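Side-chain contacts in ATP-dependent RNA helicase HrpB (Escherichia coli, PDB 6EUD), which hydrolyses ATP to ADP and phosphate as a bacterial DExH-box NTPase of the RNA helicase families: residues A761-Q766 with K787-K792; E785-G788 with V794-D797. All coordinates share one frame; numbering follows the deposited sequence.

Interaction 1. Residues A761-Q766 with K787-K792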
loop_
_atom_site.group_PDB
_atom_site.type_symbol
_atom_site.label_atom_id
_atom_site.label_comp_id
_atom_site.label_asym_id
_atom_site.label_seq_id
_atom_site.Cartn_x
_atom_site.Cartn_y
_atom_site.Cartn_z
ATOM N N ALA A 761 -9.760 32.278 53.028
ATOM C CA ALA A 761 -9.085 31.114 53.586
ATOM C C ALA A 761 -8.792 30.076 52.493
ATOM O O ALA A 761 -8.479 28.932 52.822
ATOM C CB ALA A 761 -9.901 30.494 54.710
ATOM N N GLN A 762 -8.886 30.484 51.218
ATOM C CA GLN A 762 -8.342 29.709 50.104
ATOM C C GLN A 762 -9.148 28.437 49.919
ATOM O O GLN A 762 -8.700 27.470 49.309
ATOM C CB GLN A 762 -6.840 29.508 50.356
ATOM C CG GLN A 762 -5.995 30.641 49.757
ATOM C CD GLN A 762 -5.222 30.184 48.493
ATOM O OE1 GLN A 762 -5.337 30.786 47.375
ATOM N NE2 GLN A 762 -4.202 29.325 48.775
ATOM N N ARG A 763 -10.405 28.576 50.337
ATOM C CA ARG A 763 -11.501 27.610 50.259
ATOM C C ARG A 763 -12.383 27.919 49.032
ATOM O O ARG A 763 -12.887 29.038 48.907
ATOM C CB ARG A 763 -12.335 27.682 51.550
ATOM C CG ARG A 763 -13.532 26.744 51.658
ATOM C CD ARG A 763 -14.298 26.991 52.974
ATOM N NE ARG A 763 -14.968 28.305 53.057
ATOM C CZ ARG A 763 -14.568 29.347 53.798
ATOM N NH1 ARG A 763 -15.273 30.476 53.798
ATOM N NH2 ARG A 763 -13.478 29.275 54.549
ATOM N N PRO A 764 -12.560 26.936 48.126
ATOM C CA PRO A 764 -13.329 27.004 46.869
ATOM C C PRO A 764 -14.795 27.402 47.058
ATOM O O PRO A 764 -15.580 26.649 47.634
ATOM C CB PRO A 764 -13.226 25.576 46.311
ATOM C CG PRO A 764 -12.822 24.736 47.470
ATOM C CD PRO A 764 -11.978 25.602 48.335
ATOM N N LEU A 765 -15.133 28.592 46.567
ATOM C CA LEU A 765 -16.479 29.136 46.616
ATOM C C LEU A 765 -17.283 28.804 45.353
ATOM O O LEU A 765 -18.468 28.502 45.426
ATOM C CB LEU A 765 -16.425 30.648 46.802
ATOM C CG LEU A 765 -15.772 31.159 48.083
ATOM C CD1 LEU A 765 -15.766 32.689 48.118
ATOM C CD2 LEU A 765 -16.474 30.589 49.312
ATOM N N GLN A 766 -16.636 28.871 44.197
ATOM C CA GLN A 766 -17.313 28.634 42.930
ATOM C C GLN A 766 -16.309 28.278 41.838
ATOM O O GLN A 766 -15.203 28.807 41.806
ATOM C CB GLN A 766 -18.116 29.867 42.507
ATOM C CG GLN A 766 -19.032 29.657 41.311
ATOM C CD GLN A 766 -20.421 29.188 41.703
ATOM O OE1 GLN A 766 -20.781 29.202 42.880
ATOM N NE2 GLN A 766 -21.218 28.800 40.716
ATOM N N LYS A 787 -20.388 37.611 54.028
ATOM C CA LYS A 787 -20.751 38.614 55.019
ATOM C C LYS A 787 -20.950 37.968 56.392
ATOM O O LYS A 787 -20.997 38.661 57.407
ATOM C CB LYS A 787 -22.003 39.373 54.585
ATOM C CG LYS A 787 -21.705 40.466 53.580
ATOM C CD LYS A 787 -22.940 41.274 53.240
ATOM C CE LYS A 787 -22.570 42.466 52.370
ATOM N NZ LYS A 787 -23.763 43.253 51.965
ATOM N N GLY A 788 -21.036 36.640 56.414
ATOM C CA GLY A 788 -21.212 35.899 57.653
ATOM C C GLY A 788 -19.950 35.304 58.260
ATOM O O GLY A 788 -19.748 35.375 59.471
ATOM N N ARG A 789 -19.095 34.709 57.432
ATOM C CA ARG A 789 -17.899 34.059 57.955
ATOM C C ARG A 789 -16.698 35.001 57.955
ATOM O O ARG A 789 -15.718 34.768 58.663
ATOM C CB ARG A 789 -17.586 32.796 57.161
ATOM C CG ARG A 789 -16.571 31.887 57.830
ATOM C CD ARG A 789 -16.588 30.528 57.178
ATOM N NE ARG A 789 -17.933 29.966 57.193
ATOM C CZ ARG A 789 -18.276 28.847 56.565
ATOM N NH1 ARG A 789 -17.370 28.183 55.861
ATOM N NH2 ARG A 789 -19.523 28.402 56.631
ATOM N N TYR A 790 -16.778 36.068 57.165
ATOM C CA TYR A 790 -15.711 37.072 57.137
ATOM C C TYR A 790 -16.272 38.490 57.074
ATOM O O TYR A 790 -16.114 39.179 56.062
ATOM C CB TYR A 790 -14.765 36.830 55.950
ATOM C CG TYR A 790 -14.166 35.443 55.935
ATOM C CD1 TYR A 790 -13.136 35.104 56.803
ATOM C CD2 TYR A 790 -14.636 34.471 55.061
ATOM C CE1 TYR A 790 -12.591 33.836 56.805
ATOM C CE2 TYR A 790 -14.094 33.198 55.048
ATOM C CZ TYR A 790 -13.071 32.885 55.926
ATOM O OH TYR A 790 -12.527 31.623 55.930
ATOM N N PRO A 791 -16.913 38.938 58.165
ATOM C CA PRO A 791 -17.570 40.250 58.183
ATOM C C PRO A 791 -16.565 41.400 58.169
ATOM O O PRO A 791 -16.957 42.560 58.019
ATOM C CB PRO A 791 -18.361 40.228 59.498
ATOM C CG PRO A 791 -17.567 39.324 60.388
ATOM C CD PRO A 791 -16.968 38.269 59.477
ATOM N N LYS A 792 -15.283 41.071 58.323
ATOM C CA LYS A 792 -14.226 42.073 58.360
ATOM C C LYS A 792 -13.792 42.489 56.952
ATOM O O LYS A 792 -13.036 43.447 56.789
ATOM C CB LYS A 792 -13.032 41.546 59.159
ATOM C CG LYS A 792 -13.412 41.080 60.553
ATOM C CD LYS A 792 -12.217 40.986 61.477
ATOM C CE LYS A 792 -12.679 40.711 62.898
ATOM N NZ LYS A 792 -11.552 40.747 63.868
#
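R763 meets Y790 through an in-plane arginine-tyrosine hydrogen bond, in the C-terminal part of the helicase. The bond links the approach to strand 764-768 with the loop that follows helix 779-789. R763 NH2 donates to Y790 OH over 2.9 Å. The bond is almost straight, with an N-H...O angle of 172°, and the hydroxyl lies in the guanidinium plane. The guanidinium and the phenol ring are nearly coplanar, 9° apart. They meet edge to edge rather than as a cation-pi stack. Beside the bond, R763 NH1 sits 3.2 Å from Y790 CE2 at the rim of the ring. The side chain of R763 runs extended to CD, then bends at chi3 (67°), which turns its guanidinium to the tyrosine. Y790 comes from the opposite direction. A761 CB touches the same hydroxyl, 3.1 Å from Y790 OH, and P760 also packs on the tyrosine.

R789 lies over the other arginine. Its NH1 stands above one face of the R763 guanidinium, near the rim, and R789 NH1 is 3.7 Å from R763 NE. The two guanidinium planes are inclined to each other, so they do not stack flat. Two like charges this close probably repel to some extent. A long, weak ion pair from R789 to E785 may offset part of this.

The contact is at the surface, and A761, R763 and Y790 also touch a crystal neighbour. The aliphatic part of R789 is used as well. Its chain bends at chi3, and its CD is 3.6 Å from R763 NH1. Nearer the backbone, R789 CG lies 3.9 Å above one face of the Y790 ring, offset toward the ring's rim.

Interaction 2. Residues E785-G788 with V794-D797; sequences EMKG and VWPD
M786 covers a face of the W795 indole in a combined CH-pi and Met-aromatic contact. It joins the last turn of helix 779-789 to the loop that follows it. The tight part is buried. M786 CB stands 3.4 Å from the centroid of the five-membered ring and only 17° off its normal, so it is squarely over the face. The chain then bends at both chi2 (-40°) and chi3 (-76°). This brings the sulfur obliquely toward the six-membered ring. M786 SD is 4.8 Å from that ring's centroid, and the methyl drops closer, with M786 CE 3.3 Å from W795 CH2. The methionine thus follows the indole from one ring to the other. M734 and P760 also touch W795, and P760 touches M786 as well.

The indole nitrogen is near the helix backbone but is not bonded to it. W795 NE1 is 2.7 Å from M786 O, with a poor angle for a hydrogen bond. Its hydrogen-bond partner is instead Y790 O, from the turn between the two segments.

The other side is looser and exposed. K787 stretches out fully beyond CG and slides past W795 in the opposite sense. K787 CG lies 4.1 Å from W795 CD1, and K787 CE passes 3.5 Å from the carbonyl oxygen W795 O. D797 lies across the end of the lysine, but the opposite charges do not close into a salt bridge. The stronger partner of D797 is Q783, one turn before K787 on the helix: its NE2 hydrogen-bonds to both D797 OD1 and W795 O. K787 NZ stays 4.1 Å from D797 OD1.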
loop_
_atom_site.group_PDB
_atom_site.type_symbol
_atom_site.label_atom_id
_atom_site.label_comp_id
_atom_site.label_asym_id
_atom_site.label_seq_id
_atom_site.Cartn_x
_atom_site.Cartn_y
_atom_site.Cartn_z
ATOM N N GLU A 785 -22.806 34.678 52.557
ATOM C CA GLU A 785 -22.002 33.811 53.415
ATOM C C GLU A 785 -20.635 34.433 53.696
ATOM O O GLU A 785 -20.018 34.176 54.736
ATOM C CB GLU A 785 -21.827 32.420 52.806
ATOM C CG GLU A 785 -21.241 31.418 53.806
ATOM C CD GLU A 785 -21.065 30.021 53.240
ATOM O OE1 GLU A 785 -19.907 29.591 53.031
ATOM O OE2 GLU A 785 -22.091 29.346 53.020
ATOM N N MET A 786 -20.164 35.257 52.769
ATOM C CA MET A 786 -18.919 35.985 52.984
ATOM C C MET A 786 -19.140 37.163 53.930
ATOM O O MET A 786 -18.199 37.654 54.561
ATOM C CB MET A 786 -18.335 36.460 51.651
ATOM C CG MET A 786 -17.969 35.328 50.712
ATOM S SD MET A 786 -17.206 33.948 51.581
ATOM C CE MET A 786 -15.621 34.652 51.834
ATOM N N LYS A 787 -20.388 37.611 54.028
ATOM C CA LYS A 787 -20.751 38.614 55.019
ATOM C C LYS A 787 -20.950 37.968 56.392
ATOM O O LYS A 787 -20.997 38.661 57.407
ATOM C CB LYS A 787 -22.003 39.373 54.585
ATOM C CG LYS A 787 -21.705 40.466 53.580
ATOM C CD LYS A 787 -22.940 41.274 53.240
ATOM C CE LYS A 787 -22.570 42.466 52.370
ATOM N NZ LYS A 787 -23.763 43.253 51.965
ATOM N N GLY A 788 -21.036 36.640 56.414
ATOM C CA GLY A 788 -21.212 35.899 57.653
ATOM C C GLY A 788 -19.950 35.304 58.260
ATOM O O GLY A 788 -19.748 35.375 59.471
ATOM N N VAL A 794 -14.887 43.730 52.937
ATOM C CA VAL A 794 -15.936 44.344 52.138
ATOM C C VAL A 794 -16.350 43.392 51.006
ATOM O O VAL A 794 -15.538 43.036 50.151
ATOM C CB VAL A 794 -15.492 45.700 51.539
ATOM C CG1 VAL A 794 -16.632 46.333 50.754
ATOM C CG2 VAL A 794 -15.002 46.635 52.625
ATOM N N TRP A 795 -17.611 42.973 51.023
ATOM C CA TRP A 795 -18.192 42.165 49.960
ATOM C C TRP A 795 -19.269 42.967 49.244
ATOM O O TRP A 795 -20.439 42.923 49.625
ATOM C CB TRP A 795 -18.769 40.871 50.528
ATOM C CG TRP A 795 -17.790 40.152 51.394
ATOM C CD1 TRP A 795 -17.725 40.182 52.757
ATOM C CD2 TRP A 795 -16.707 39.316 50.959
ATOM N NE1 TRP A 795 -16.682 39.401 53.200
ATOM C CE2 TRP A 795 -16.039 38.863 52.113
ATOM C CE3 TRP A 795 -16.244 38.902 49.707
ATOM C CZ2 TRP A 795 -14.931 38.013 52.051
ATOM C CZ3 TRP A 795 -15.146 38.056 49.651
ATOM C CH2 TRP A 795 -14.499 37.630 50.817
ATOM N N PRO A 796 -18.876 43.703 48.195
ATOM C CA PRO A 796 -19.710 44.703 47.509
ATOM C C PRO A 796 -20.860 44.118 46.687
ATOM O O PRO A 796 -20.749 43.018 46.136
ATOM C CB PRO A 796 -18.713 45.403 46.590
ATOM C CG PRO A 796 -17.708 44.344 46.282
ATOM C CD PRO A 796 -17.570 43.530 47.539
ATOM N N ASP A 797 -21.950 44.873 46.594
ATOM C CA ASP A 797 -23.131 44.432 45.864
ATOM C C ASP A 797 -22.874 44.462 44.353
ATOM O O ASP A 797 -23.550 43.772 43.591
ATOM C CB ASP A 797 -24.346 45.297 46.234
ATOM C CG ASP A 797 -24.744 45.164 47.708
ATOM O OD1 ASP A 797 -25.145 44.062 48.146
ATOM O OD2 ASP A 797 -24.646 46.171 48.439
#

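How the interactions relate
Interactions 1 and 2 share K787 and G788, use the same helix 779-789, and have centres about 8 Å apart. The turn after the helix couples them directly. Y790, whose hydroxyl serves interaction 1, also places its backbone O 2.9 Å from W795 NE1 of interaction 2. The strand side joins too: L765 CD1 packs 4.0 Å from M786 SD. Interaction 1 is a surface contact led by one hydrogen bond; interaction 2 is partly buried, with M786 and W795 inside and K787 and D797 outside. Both lie within the C-terminal family region, 64 and 68 Å from the chain centre, away from the predicted ATP-binding residues and the DEFH box.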